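Local coordinates for protein zinc peptidase (Vibrio cholerae, PDB 2GU1) that cleaves peptide cross-links between peptidoglycan strands as a zinc-dependent DD-endopeptidase, probably making room for new glycans as the cell wall grows, at residues D146-L151 with I170-A175; T129-D134 with V179-A184; Y69-V74 with Y89-I94; K34-D39 with K258-G263. All coordinates share one frame; numbering follows the deposited sequence.

Interaction 1 (D146-L151 with I170-A175)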
loop_
_atom_site.group_PDB
_atom_site.type_symbol
_atom_site.label_atom_id
_atom_site.label_comp_id
_atom_site.label_asym_id
_atom_site.label_seq_id
_atom_site.Cartn_x
_atom_site.Cartn_y
_atom_site.Cartn_z
ATOM N N ASP A 146 32.606 -13.586 -1.786
ATOM C CA ASP A 146 31.713 -12.996 -0.793
ATOM C C ASP A 146 30.357 -13.700 -0.824
ATOM O O ASP A 146 29.939 -14.215 -1.863
ATOM C CB ASP A 146 31.540 -11.489 -1.061
ATOM C CG ASP A 146 32.778 -10.678 -0.686
ATOM O OD1 ASP A 146 32.850 -9.482 -1.049
ATOM O OD2 ASP A 146 33.675 -11.235 -0.014
ATOM N N ARG A 147 29.679 -13.739 0.320
ATOM C CA ARG A 147 28.368 -14.369 0.401
ATOM C C ARG A 147 27.364 -13.501 1.159
ATOM O O ARG A 147 27.728 -12.487 1.751
ATOM C CB ARG A 147 28.479 -15.759 1.043
ATOM C CG ARG A 147 29.366 -15.830 2.271
ATOM C CD ARG A 147 29.564 -17.283 2.686
ATOM N NE ARG A 147 30.388 -17.426 3.884
ATOM C CZ ARG A 147 30.725 -18.597 4.422
ATOM N NH1 ARG A 147 30.312 -19.730 3.870
ATOM N NH2 ARG A 147 31.477 -18.637 5.516
ATOM N N PHE A 148 26.095 -13.905 1.113
ATOM C CA PHE A 148 24.997 -13.186 1.765
ATOM C C PHE A 148 23.990 -14.145 2.411
ATOM O O PHE A 148 23.891 -15.312 2.026
ATOM C CB PHE A 148 24.263 -12.318 0.734
ATOM C CG PHE A 148 23.669 -13.104 -0.408
ATOM C CD1 PHE A 148 22.427 -13.724 -0.281
ATOM C CD2 PHE A 148 24.381 -13.268 -1.595
ATOM C CE1 PHE A 148 21.905 -14.499 -1.319
ATOM C CE2 PHE A 148 23.867 -14.043 -2.638
ATOM C CZ PHE A 148 22.631 -14.659 -2.501
ATOM N N ASP A 149 23.242 -13.638 3.388
ATOM C CA ASP A 149 22.220 -14.413 4.092
ATOM C C ASP A 149 21.054 -13.466 4.326
ATOM O O ASP A 149 21.232 -12.417 4.937
ATOM C CB ASP A 149 22.749 -14.908 5.444
ATOM C CG ASP A 149 23.909 -15.884 5.303
ATOM O OD1 ASP A 149 23.685 -17.002 4.796
ATOM O OD2 ASP A 149 25.041 -15.535 5.705
ATOM N N ILE A 150 19.873 -13.839 3.846
ATOM C CA ILE A 150 18.678 -13.020 3.990
ATOM C C ILE A 150 17.633 -13.772 4.806
ATOM O O ILE A 150 17.214 -14.862 4.417
ATOM C CB ILE A 150 18.053 -12.715 2.620
ATOM C CG1 ILE A 150 19.136 -12.229 1.649
ATOM C CG2 ILE A 150 16.935 -11.677 2.770
ATOM C CD1 ILE A 150 19.877 -10.959 2.106
ATOM N N LEU A 151 17.209 -13.204 5.929
ATOM C CA LEU A 151 16.180 -13.862 6.746
ATOM C C LEU A 151 14.814 -13.288 6.378
ATOM O O LEU A 151 14.578 -12.087 6.518
ATOM C CB LEU A 151 16.438 -13.652 8.244
ATOM C CG LEU A 151 15.384 -14.357 9.109
ATOM C CD1 LEU A 151 15.579 -15.858 8.991
ATOM C CD2 LEU A 151 15.500 -13.932 10.571
ATOM N N ILE A 170 19.277 -8.710 6.797
ATOM C CA ILE A 170 20.118 -8.762 5.611
ATOM C C ILE A 170 21.565 -8.729 6.086
ATOM O O ILE A 170 21.949 -7.835 6.838
ATOM C CB ILE A 170 19.861 -7.526 4.710
ATOM C CG1 ILE A 170 18.404 -7.523 4.232
ATOM C CG2 ILE A 170 20.825 -7.510 3.538
ATOM C CD1 ILE A 170 18.013 -6.281 3.454
ATOM N N SER A 171 22.369 -9.701 5.673
ATOM C CA SER A 171 23.767 -9.694 6.086
ATOM C C SER A 171 24.670 -10.164 4.958
ATOM O O SER A 171 24.384 -11.157 4.291
ATOM C CB SER A 171 23.973 -10.586 7.312
ATOM O OG SER A 171 23.988 -11.952 6.943
ATOM N N PHE A 172 25.758 -9.432 4.747
ATOM C CA PHE A 172 26.717 -9.773 3.710
ATOM C C PHE A 172 28.070 -10.107 4.325
ATOM O O PHE A 172 28.595 -9.359 5.148
ATOM C CB PHE A 172 26.893 -8.613 2.717
ATOM C CG PHE A 172 25.757 -8.455 1.743
ATOM C CD1 PHE A 172 24.580 -7.812 2.112
ATOM C CD2 PHE A 172 25.864 -8.955 0.450
ATOM C CE1 PHE A 172 23.528 -7.664 1.202
ATOM C CE2 PHE A 172 24.817 -8.813 -0.467
ATOM C CZ PHE A 172 23.647 -8.168 -0.086
ATOM N N LYS A 173 28.621 -11.247 3.932
ATOM C CA LYS A 173 29.929 -11.659 4.417
ATOM C C LYS A 173 30.885 -11.178 3.328
ATOM O O LYS A 173 31.099 -11.861 2.329
ATOM C CB LYS A 173 29.992 -13.183 4.548
ATOM C CG LYS A 173 28.699 -13.839 5.056
ATOM C CD LYS A 173 28.126 -13.176 6.314
ATOM C CE LYS A 173 29.052 -13.306 7.520
ATOM N NZ LYS A 173 30.330 -12.552 7.353
ATOM N N LEU A 174 31.437 -9.984 3.519
ATOM C CA LEU A 174 32.344 -9.383 2.545
ATOM C C LEU A 174 33.811 -9.437 2.944
ATOM O O LEU A 174 34.154 -9.376 4.128
ATOM C CB LEU A 174 31.959 -7.919 2.310
ATOM C CG LEU A 174 30.835 -7.555 1.338
ATOM C CD1 LEU A 174 29.794 -8.650 1.276
ATOM C CD2 LEU A 174 30.226 -6.228 1.773
ATOM N N ALA A 175 34.675 -9.540 1.940
ATOM C CA ALA A 175 36.108 -9.566 2.180
ATOM C C ALA A 175 36.513 -8.149 2.575
ATOM O O ALA A 175 37.426 -7.950 3.377
ATOM C CB ALA A 175 36.840 -9.994 0.919
HETATM O O HOH W 1 20.727 -12.209 7.825
#

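Interaction 2 (T129-D134 with V179-A184)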
loop_
_atom_site.group_PDB
_atom_site.type_symbol
_atom_site.label_atom_id
_atom_site.label_comp_id
_atom_site.label_asym_id
_atom_site.label_seq_id
_atom_site.Cartn_x
_atom_site.Cartn_y
_atom_site.Cartn_z
ATOM N N THR A 129 18.739 -4.198 -2.400
ATOM C CA THR A 129 19.692 -3.239 -2.951
ATOM C C THR A 129 19.356 -1.818 -2.504
ATOM O O THR A 129 20.253 -1.002 -2.291
ATOM C CB THR A 129 19.750 -3.312 -4.502
ATOM O OG1 THR A 129 18.437 -3.167 -5.050
ATOM C CG2 THR A 129 20.336 -4.644 -4.946
ATOM N N GLN A 130 18.066 -1.537 -2.343
ATOM C CA GLN A 130 17.609 -0.220 -1.899
ATOM C C GLN A 130 18.096 0.052 -0.478
ATOM O O GLN A 130 18.728 1.067 -0.213
ATOM C CB GLN A 130 16.080 -0.155 -1.933
ATOM C CG GLN A 130 15.488 1.080 -1.268
ATOM C CD GLN A 130 14.020 0.891 -0.885
ATOM O OE1 GLN A 130 13.676 -0.013 -0.112
ATOM N NE2 GLN A 130 13.152 1.747 -1.418
ATOM N N VAL A 131 17.799 -0.872 0.432
ATOM C CA VAL A 131 18.197 -0.743 1.828
ATOM C C VAL A 131 19.707 -0.623 2.024
ATOM O O VAL A 131 20.171 0.216 2.794
ATOM C CB VAL A 131 17.696 -1.955 2.661
ATOM C CG1 VAL A 131 18.355 -1.967 4.036
ATOM C CG2 VAL A 131 16.180 -1.897 2.795
ATOM N N MET A 132 20.468 -1.456 1.325
ATOM C CA MET A 132 21.923 -1.469 1.472
ATOM C C MET A 132 22.729 -0.540 0.558
ATOM O O MET A 132 23.960 -0.550 0.613
ATOM C CB MET A 132 22.441 -2.898 1.273
ATOM C CG MET A 132 21.777 -3.954 2.151
ATOM S SD MET A 132 21.991 -3.615 3.897
ATOM C CE MET A 132 23.614 -4.220 4.161
ATOM N N LYS A 133 22.061 0.268 -0.259
ATOM C CA LYS A 133 22.778 1.133 -1.202
ATOM C C LYS A 133 23.918 2.000 -0.657
ATOM O O LYS A 133 24.931 2.177 -1.331
ATOM C CB LYS A 133 21.791 2.017 -1.971
ATOM C CG LYS A 133 21.157 3.130 -1.169
ATOM C CD LYS A 133 20.471 4.111 -2.107
ATOM C CE LYS A 133 19.847 5.269 -1.352
ATOM N NZ LYS A 133 18.716 4.818 -0.503
ATOM N N ASP A 134 23.773 2.538 0.548
ATOM C CA ASP A 134 24.824 3.378 1.116
ATOM C C ASP A 134 25.928 2.583 1.806
ATOM O O ASP A 134 27.059 3.054 1.933
ATOM C CB ASP A 134 24.226 4.383 2.103
ATOM C CG ASP A 134 23.220 5.305 1.450
ATOM O OD1 ASP A 134 23.550 5.885 0.396
ATOM O OD2 ASP A 134 22.103 5.453 1.989
ATOM N N VAL A 179 28.735 -6.496 6.472
ATOM C CA VAL A 179 27.649 -5.541 6.656
ATOM C C VAL A 179 26.345 -6.274 6.966
ATOM O O VAL A 179 26.061 -7.318 6.385
ATOM C CB VAL A 179 27.430 -4.693 5.385
ATOM C CG1 VAL A 179 26.456 -3.568 5.681
ATOM C CG2 VAL A 179 28.754 -4.144 4.883
ATOM N N SER A 180 25.550 -5.731 7.881
ATOM C CA SER A 180 24.278 -6.356 8.224
ATOM C C SER A 180 23.248 -5.323 8.673
ATOM O O SER A 180 23.587 -4.330 9.321
ATOM C CB SER A 180 24.483 -7.413 9.316
ATOM O OG SER A 180 24.927 -6.825 10.524
ATOM N N ALA A 181 21.990 -5.557 8.312
ATOM C CA ALA A 181 20.906 -4.653 8.667
ATOM C C ALA A 181 19.715 -5.471 9.155
ATOM O O ALA A 181 19.492 -6.595 8.697
ATOM C CB ALA A 181 20.506 -3.808 7.462
ATOM N N PHE A 182 18.947 -4.894 10.073
ATOM C CA PHE A 182 17.790 -5.572 10.657
ATOM C C PHE A 182 16.575 -4.659 10.662
ATOM O O PHE A 182 16.701 -3.458 10.912
ATOM C CB PHE A 182 18.111 -5.978 12.098
ATOM C CG PHE A 182 19.368 -6.783 12.232
ATOM C CD1 PHE A 182 19.361 -8.159 12.010
ATOM C CD2 PHE A 182 20.561 -6.168 12.593
ATOM C CE1 PHE A 182 20.529 -8.907 12.138
ATOM C CE2 PHE A 182 21.733 -6.907 12.723
ATOM C CZ PHE A 182 21.715 -8.282 12.499
ATOM N N LEU A 183 15.406 -5.229 10.381
ATOM C CA LEU A 183 14.160 -4.466 10.361
ATOM C C LEU A 183 13.724 -4.225 11.806
ATOM O O LEU A 183 13.509 -5.168 12.549
ATOM C CB LEU A 183 13.075 -5.248 9.613
ATOM C CG LEU A 183 11.677 -4.642 9.473
ATOM C CD1 LEU A 183 11.754 -3.283 8.830
ATOM C CD2 LEU A 183 10.804 -5.572 8.629
ATOM N N ALA A 184 13.607 -2.957 12.188
ATOM C CA ALA A 184 13.210 -2.583 13.542
ATOM C C ALA A 184 11.700 -2.388 13.674
ATOM O O ALA A 184 10.957 -2.398 12.683
ATOM C CB ALA A 184 13.930 -1.298 13.962
#

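Interaction 3 (Y69-V74 with Y89-I94)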
loop_
_atom_site.group_PDB
_atom_site.type_symbol
_atom_site.label_atom_id
_atom_site.label_comp_id
_atom_site.label_asym_id
_atom_site.label_seq_id
_atom_site.Cartn_x
_atom_site.Cartn_y
_atom_site.Cartn_z
ATOM N N TYR A 69 -13.973 -9.603 -1.848
ATOM C CA TYR A 69 -12.713 -9.463 -2.561
ATOM C C TYR A 69 -11.654 -10.221 -1.766
ATOM O O TYR A 69 -11.195 -9.769 -0.714
ATOM C CB TYR A 69 -12.356 -7.969 -2.715
ATOM C CG TYR A 69 -10.940 -7.656 -3.177
ATOM C CD1 TYR A 69 -10.216 -8.548 -3.980
ATOM C CD2 TYR A 69 -10.332 -6.447 -2.823
ATOM C CE1 TYR A 69 -8.913 -8.239 -4.418
ATOM C CE2 TYR A 69 -9.046 -6.128 -3.253
ATOM C CZ TYR A 69 -8.341 -7.026 -4.049
ATOM O OH TYR A 69 -7.070 -6.703 -4.453
ATOM N N HIS A 70 -11.306 -11.407 -2.261
ATOM C CA HIS A 70 -10.293 -12.249 -1.633
ATOM C C HIS A 70 -8.902 -11.784 -2.070
ATOM O O HIS A 70 -8.408 -12.191 -3.126
ATOM C CB HIS A 70 -10.505 -13.718 -2.040
ATOM C CG HIS A 70 -11.783 -14.309 -1.522
ATOM N ND1 HIS A 70 -11.923 -14.756 -0.225
ATOM C CD2 HIS A 70 -12.987 -14.492 -2.117
ATOM C CE1 HIS A 70 -13.160 -15.188 -0.042
ATOM N NE2 HIS A 70 -13.826 -15.038 -1.175
ATOM N N MET A 71 -8.287 -10.914 -1.269
ATOM C CA MET A 71 -6.951 -10.407 -1.572
ATOM C C MET A 71 -5.924 -11.525 -1.414
ATOM O O MET A 71 -4.910 -11.552 -2.111
ATOM C CB MET A 71 -6.609 -9.241 -0.642
ATOM C CG MET A 71 -7.379 -7.982 -0.979
ATOM S SD MET A 71 -7.592 -6.847 0.409
ATOM C CE MET A 71 -9.159 -7.412 1.039
ATOM N N SER A 72 -6.190 -12.428 -0.477
ATOM C CA SER A 72 -5.326 -13.584 -0.231
ATOM C C SER A 72 -6.175 -14.586 0.529
ATOM O O SER A 72 -7.316 -14.293 0.875
ATOM C CB SER A 72 -4.104 -13.210 0.618
ATOM O OG SER A 72 -4.441 -13.108 1.992
ATOM N N ILE A 73 -5.626 -15.763 0.800
ATOM C CA ILE A 73 -6.385 -16.768 1.530
ATOM C C ILE A 73 -6.554 -16.409 3.011
ATOM O O ILE A 73 -7.273 -17.086 3.736
ATOM C CB ILE A 73 -5.734 -18.169 1.391
ATOM C CG1 ILE A 73 -4.293 -18.150 1.899
ATOM C CG2 ILE A 73 -5.765 -18.597 -0.076
ATOM C CD1 ILE A 73 -3.545 -19.457 1.657
ATOM N N VAL A 74 -5.904 -15.334 3.451
ATOM C CA VAL A 74 -6.018 -14.903 4.838
ATOM C C VAL A 74 -6.551 -13.475 4.978
ATOM O O VAL A 74 -6.601 -12.939 6.082
ATOM C CB VAL A 74 -4.654 -15.004 5.586
ATOM C CG1 VAL A 74 -4.210 -16.455 5.652
ATOM C CG2 VAL A 74 -3.595 -14.150 4.894
ATOM N N TYR A 89 -18.973 -1.782 4.336
ATOM C CA TYR A 89 -17.675 -2.453 4.258
ATOM C C TYR A 89 -17.224 -3.139 5.551
ATOM O O TYR A 89 -17.398 -2.598 6.636
ATOM C CB TYR A 89 -16.621 -1.415 3.870
ATOM C CG TYR A 89 -15.196 -1.929 3.805
ATOM C CD1 TYR A 89 -14.669 -2.435 2.616
ATOM C CD2 TYR A 89 -14.371 -1.891 4.927
ATOM C CE1 TYR A 89 -13.355 -2.888 2.546
ATOM C CE2 TYR A 89 -13.053 -2.342 4.870
ATOM C CZ TYR A 89 -12.550 -2.837 3.678
ATOM O OH TYR A 89 -11.244 -3.273 3.618
ATOM N N ASP A 90 -16.616 -4.315 5.412
ATOM C CA ASP A 90 -16.069 -5.069 6.541
ATOM C C ASP A 90 -14.809 -5.789 6.062
ATOM O O ASP A 90 -14.821 -6.432 5.011
ATOM C CB ASP A 90 -17.085 -6.091 7.070
ATOM C CG ASP A 90 -16.505 -6.987 8.164
ATOM O OD1 ASP A 90 -15.485 -6.606 8.778
ATOM O OD2 ASP A 90 -17.076 -8.073 8.426
ATOM N N PHE A 91 -13.723 -5.660 6.818
ATOM C CA PHE A 91 -12.467 -6.310 6.467
ATOM C C PHE A 91 -12.176 -7.430 7.459
ATOM O O PHE A 91 -12.230 -7.232 8.676
ATOM C CB PHE A 91 -11.308 -5.301 6.475
ATOM C CG PHE A 91 -9.979 -5.904 6.095
ATOM C CD1 PHE A 91 -9.706 -6.247 4.775
ATOM C CD2 PHE A 91 -9.014 -6.172 7.067
ATOM C CE1 PHE A 91 -8.491 -6.850 4.423
ATOM C CE2 PHE A 91 -7.798 -6.774 6.732
ATOM C CZ PHE A 91 -7.537 -7.115 5.403
ATOM N N GLN A 92 -11.874 -8.614 6.943
ATOM C CA GLN A 92 -11.578 -9.748 7.806
ATOM C C GLN A 92 -10.208 -10.335 7.514
ATOM O O GLN A 92 -9.867 -10.621 6.366
ATOM C CB GLN A 92 -12.657 -10.817 7.654
ATOM C CG GLN A 92 -13.947 -10.488 8.391
ATOM C CD GLN A 92 -15.051 -11.491 8.103
ATOM O OE1 GLN A 92 -14.785 -12.664 7.830
ATOM N NE2 GLN A 92 -16.297 -11.037 8.176
ATOM N N GLU A 93 -9.427 -10.521 8.568
ATOM C CA GLU A 93 -8.086 -11.053 8.430
ATOM C C GLU A 93 -7.844 -12.238 9.360
ATOM O O GLU A 93 -8.160 -12.186 10.548
ATOM C CB GLU A 93 -7.083 -9.939 8.727
ATOM C CG GLU A 93 -5.669 -10.240 8.306
ATOM C CD GLU A 93 -4.782 -9.008 8.339
ATOM O OE1 GLU A 93 -3.620 -9.105 7.883
ATOM O OE2 GLU A 93 -5.245 -7.945 8.817
ATOM N N ILE A 94 -7.290 -13.310 8.806
ATOM C CA ILE A 94 -6.983 -14.507 9.577
ATOM C C ILE A 94 -5.471 -14.562 9.783
ATOM O O ILE A 94 -4.698 -14.405 8.834
ATOM C CB ILE A 94 -7.417 -15.782 8.833
ATOM C CG1 ILE A 94 -8.904 -15.704 8.493
ATOM C CG2 ILE A 94 -7.136 -17.006 9.693
ATOM C CD1 ILE A 94 -9.384 -16.844 7.628
#

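Interaction 4 (K34-D39 with K258-G263)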
loop_
_atom_site.group_PDB
_atom_site.type_symbol
_atom_site.label_atom_id
_atom_site.label_comp_id
_atom_site.label_asym_id
_atom_site.label_seq_id
_atom_site.Cartn_x
_atom_site.Cartn_y
_atom_site.Cartn_z
ATOM N N LYS A 34 -22.109 2.307 -6.333
ATOM C CA LYS A 34 -22.293 2.150 -4.895
ATOM C C LYS A 34 -21.076 1.464 -4.274
ATOM O O LYS A 34 -20.708 1.741 -3.122
ATOM C CB LYS A 34 -23.565 1.349 -4.587
ATOM C CG LYS A 34 -24.865 2.082 -4.929
ATOM C CD LYS A 34 -24.849 3.534 -4.420
ATOM C CE LYS A 34 -24.530 3.631 -2.920
ATOM N NZ LYS A 34 -24.192 5.028 -2.484
ATOM N N ILE A 35 -20.459 0.563 -5.037
ATOM C CA ILE A 35 -19.272 -0.149 -4.569
ATOM C C ILE A 35 -18.089 0.825 -4.541
ATOM O O ILE A 35 -17.328 0.865 -3.579
ATOM C CB ILE A 35 -18.951 -1.345 -5.496
ATOM C CG1 ILE A 35 -20.048 -2.410 -5.358
ATOM C CG2 ILE A 35 -17.581 -1.920 -5.176
ATOM C CD1 ILE A 35 -20.238 -2.935 -3.946
ATOM N N LEU A 36 -17.950 1.612 -5.603
ATOM C CA LEU A 36 -16.875 2.597 -5.697
ATOM C C LEU A 36 -17.020 3.628 -4.577
ATOM O O LEU A 36 -16.031 4.077 -3.989
ATOM C CB LEU A 36 -16.931 3.290 -7.062
ATOM C CG LEU A 36 -15.993 2.798 -8.171
ATOM C CD1 LEU A 36 -15.788 1.305 -8.089
ATOM C CD2 LEU A 36 -16.567 3.213 -9.522
ATOM N N SER A 37 -18.264 3.984 -4.279
ATOM C CA SER A 37 -18.571 4.956 -3.231
ATOM C C SER A 37 -18.099 4.524 -1.852
ATOM O O SER A 37 -17.472 5.300 -1.126
ATOM C CB SER A 37 -20.076 5.221 -3.177
ATOM O OG SER A 37 -20.371 6.189 -2.184
ATOM N N VAL A 38 -18.406 3.293 -1.469
ATOM C CA VAL A 38 -17.982 2.836 -0.160
ATOM C C VAL A 38 -16.471 2.584 -0.160
ATOM O O VAL A 38 -15.825 2.700 0.883
ATOM C CB VAL A 38 -18.755 1.556 0.277
ATOM C CG1 VAL A 38 -18.445 0.409 -0.663
ATOM C CG2 VAL A 38 -18.402 1.197 1.722
ATOM N N ASP A 39 -15.898 2.279 -1.327
ATOM C CA ASP A 39 -14.456 2.028 -1.396
ATOM C C ASP A 39 -13.586 3.288 -1.345
ATOM O O ASP A 39 -12.356 3.199 -1.322
ATOM C CB ASP A 39 -14.092 1.217 -2.644
ATOM C CG ASP A 39 -12.843 0.367 -2.431
ATOM O OD1 ASP A 39 -12.717 -0.229 -1.334
ATOM O OD2 ASP A 39 -11.996 0.282 -3.348
ATOM N N LYS A 258 -7.504 8.185 -11.392
ATOM C CA LYS A 258 -8.593 9.146 -11.370
ATOM C C LYS A 258 -9.781 8.308 -10.904
ATOM O O LYS A 258 -10.327 7.510 -11.664
ATOM C CB LYS A 258 -8.872 9.711 -12.765
ATOM C CG LYS A 258 -9.730 10.977 -12.752
ATOM C CD LYS A 258 -11.056 10.766 -12.033
ATOM C CE LYS A 258 -11.572 12.059 -11.401
ATOM N NZ LYS A 258 -12.826 11.846 -10.611
ATOM N N HIS A 259 -10.173 8.497 -9.651
ATOM C CA HIS A 259 -11.270 7.750 -9.056
ATOM C C HIS A 259 -12.530 8.613 -8.996
ATOM O O HIS A 259 -12.468 9.801 -8.679
ATOM C CB HIS A 259 -10.839 7.300 -7.658
ATOM C CG HIS A 259 -11.758 6.310 -7.015
ATOM N ND1 HIS A 259 -12.960 6.668 -6.443
ATOM C CD2 HIS A 259 -11.626 4.977 -6.813
ATOM C CE1 HIS A 259 -13.526 5.599 -5.911
ATOM N NE2 HIS A 259 -12.737 4.561 -6.121
ATOM N N PRO A 260 -13.696 8.026 -9.309
ATOM C CA PRO A 260 -14.961 8.769 -9.287
ATOM C C PRO A 260 -15.247 9.454 -7.953
ATOM O O PRO A 260 -15.850 10.533 -7.913
ATOM C CB PRO A 260 -16.005 7.694 -9.605
ATOM C CG PRO A 260 -15.231 6.685 -10.410
ATOM C CD PRO A 260 -13.913 6.619 -9.692
ATOM N N TYR A 261 -14.808 8.832 -6.865
ATOM C CA TYR A 261 -15.054 9.377 -5.539
ATOM C C TYR A 261 -13.822 9.933 -4.834
ATOM O O TYR A 261 -13.906 10.948 -4.139
ATOM C CB TYR A 261 -15.735 8.304 -4.692
ATOM C CG TYR A 261 -17.092 7.953 -5.256
ATOM C CD1 TYR A 261 -18.210 8.728 -4.962
ATOM C CD2 TYR A 261 -17.236 6.913 -6.179
ATOM C CE1 TYR A 261 -19.436 8.489 -5.576
ATOM C CE2 TYR A 261 -18.459 6.664 -6.800
ATOM C CZ TYR A 261 -19.553 7.457 -6.496
ATOM O OH TYR A 261 -20.757 7.235 -7.129
ATOM N N ALA A 262 -12.684 9.280 -5.013
ATOM C CA ALA A 262 -11.449 9.752 -4.390
ATOM C C ALA A 262 -10.811 10.807 -5.290
ATOM O O ALA A 262 -9.811 11.422 -4.926
ATOM C CB ALA A 262 -10.491 8.592 -4.173
ATOM N N GLY A 263 -11.411 11.014 -6.458
ATOM C CA GLY A 263 -10.897 11.987 -7.413
ATOM C C GLY A 263 -9.522 11.555 -7.877
ATOM O O GLY A 263 -9.221 10.357 -7.885
HETATM O O HOH W 2 -12.442 1.745 -5.702
#

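Interaction 1 (D146-L151 with I170-A175)
Phe148 lays its CB over one face of the Phe172 ring, 3.6 Å above the plane and offset toward the rim. The distance from Phe148 CB to the Phe172 ring centroid is 4.0 Å, a CH-pi contact. With CG placed between the backbone N and the carbonyl carbon (chi1 60°), the Phe148 ring leads away from the 170-175 segment while CB stays over Phe172. Both phenyl rings meet Phe111 edge-to-face. On the same face of the sheet, Ile150 and Ile170 lie side by side and point the same way, with Ile150 CD1 3.9 Å from Ile170 CG2. Ile128 of helix 122-132 packs on both isoleucines. The two segments are the open ends of the antiparallel hairpin 147-157/160-173, within the five-stranded sheet of the Csd3-like second domain. Arg147-Lys173 and Asp149-Ser171 are the hydrogen-bonded pairs. Phe148-Phe172 and Ile150-Ile170 are the non-hydrogen-bonded pairs. The bond from Lys173 N to Arg147 O is short, at 2.7 Å. The other face carries polar side chains. The stems of Arg147 and Lys173 cross there, CG to CG at 3.5 Å. Lys173 bends at chi2, chi3 and chi4, and its NZ makes a salt bridge with Asp178. Asp149 OD1 bonds to Ser104 OG on the neighbouring strand 97-106. A water donates to Asp149 O. Where the strand pairing stops, Ala175 N gives a weak hydrogen bond to Asp146 OD2, 2.8 Å long and bent to 129° at the hydrogen.

Interaction 2 (T129-D134 with V179-A184)
Met132, Ala181 and Val179 join helix 122-132 to strand 179-183 in the second domain. This is a helix-on-sheet contact: the C-terminal part of the helix rests on one face of the five-stranded antiparallel sheet. Met132 has the largest share of the buried surface. Its CG is anti to the carbonyl carbon (chi1 -53°), and the chain then bends at chi2 and chi3. The sulfur and the terminal methyl meet different residues of the strand. Met132 SD lies 3.9 Å from Ala181 CB. The CB of Ala181 points toward the helix and is what the sulfur meets. Val131 adds a looser touch on the same methyl, with Val131 CG1 4.4 Å from Ala181 CB. The contact is apolar and largely buried. Phe189 of the next strand packs against both Val131 and Ala181. Ile170, on the strand at the other side of 179-183, touches Met132, and Phe138 from a loop touches it too. The side chains of Met132 and Val179 run past one another in opposite senses. Val179 CG1 is anti to its own backbone N and meets Met132 CE at 3.3 Å, tighter than usual van der Waals contact.

Interaction 3 (Y69-V74 with Y89-I94)
Met71 and Phe91 cross at a slant, and the methionine comes to the edge of the ring. Met71 CE lies near the ring plane, 3.5 Å from Phe91 CE1. The sulfur is also at the edge: Met71 SD is 5.5 Å from the Phe91 centroid, 80° off the ring normal. This is an edge-on Met-aromatic contact. Phe91 CG is anti to its backbone N (chi1 -179°), and the end of the side chain comes nearer to Met71 than its CB does. Met71 CG meanwhile lies over one face of the Tyr69 ring, offset toward the rim. In the antiparallel sheet of the LysM-like domain, the connection from strand 64-70 to strand 75-81 here meets strand 87-93 and the residue after it. Met71 and Ser72 form a classic beta bulge opposite Glu75, where the chain turns a corner. Ser72 also starts an ST turn, its OG accepting from Val74 N at 3.0 Å. Val74 meets the end of the other segment through its backbone. Ile94 N donates to Val74 O at 2.8 Å, with a nearly straight N-H...O angle of 169°. The same oxygen receives a CA-H...O contact from Glu93. Val74 CB and Ile94 CB stand 4.3 Å apart, while Val74 also packs on Thr162 and Leu157 of the second domain.

Interaction 4 (K34-D39 with K258-G263)
Helix 29-38 of the LysM-like domain meets the turn after strand 251-259 of the M23 peptidase domain, forming an interdomain contact. Tyr261 presents a ring face to the helix backbone. Ser37 CA stands over the centre of that ring, 3.8 Å from the Tyr261 centroid and 12° off the ring normal, a CH-pi contact. Leu36 packs on two neighbours: its CB is 3.7 Å from Tyr261 CE2, and its CD2 is 3.8 Å from Pro260 CG. The His259 ring turns an edge to the helix, with Leu36 O near the ring plane and 3.5 Å from His259 CE1. Pro260 CD lies over one face of the imidazole. His259 ND1 accepts from two backbone donors, Tyr261 N at 2.9 Å and Ala262 N at 3.0 Å. These bonds hold the histidine to its own turn. At the other ring nitrogen, a water lies 2.9 Å from His259 NE2 and donates to Asp39 OD2. Asp39 is itself held by Tyr79 and the backbone N of Leu45. The Tyr261 side chain is about 12 Å from the zinc ion, which is bound by His232, Asp236 and His313. With two N-H groups directed at it, ND1 is probably unprotonated. The direct contacts are mostly apolar and CH-pi, with one carbonyl oxygen at the imidazole edge, and water supplies a polar link from His259 to Asp39.

Overall arrangement
From the N terminus, helix 29-38 comes first. Its contact with 258-263, interaction 4, closes only after more than 200 residues and encloses the other three. It ties the LysM-like domain to the M23 peptidase domain. Interaction 3 closes a short loop within the LysM-like sheet. It touches interaction 4 where Tyr89 packs on Val38. The chain then enters the second domain, where interaction 2 opens at helix 122-132 and closes at strand 179-183. Interaction 1, the hairpin pairing, is nested inside that loop. Strands 160-173 and 179-183 are sheet neighbours, which joins interactions 1 and 2 directly. Their centres lie about 46 and 38 Å, respectively, from that of interaction 4.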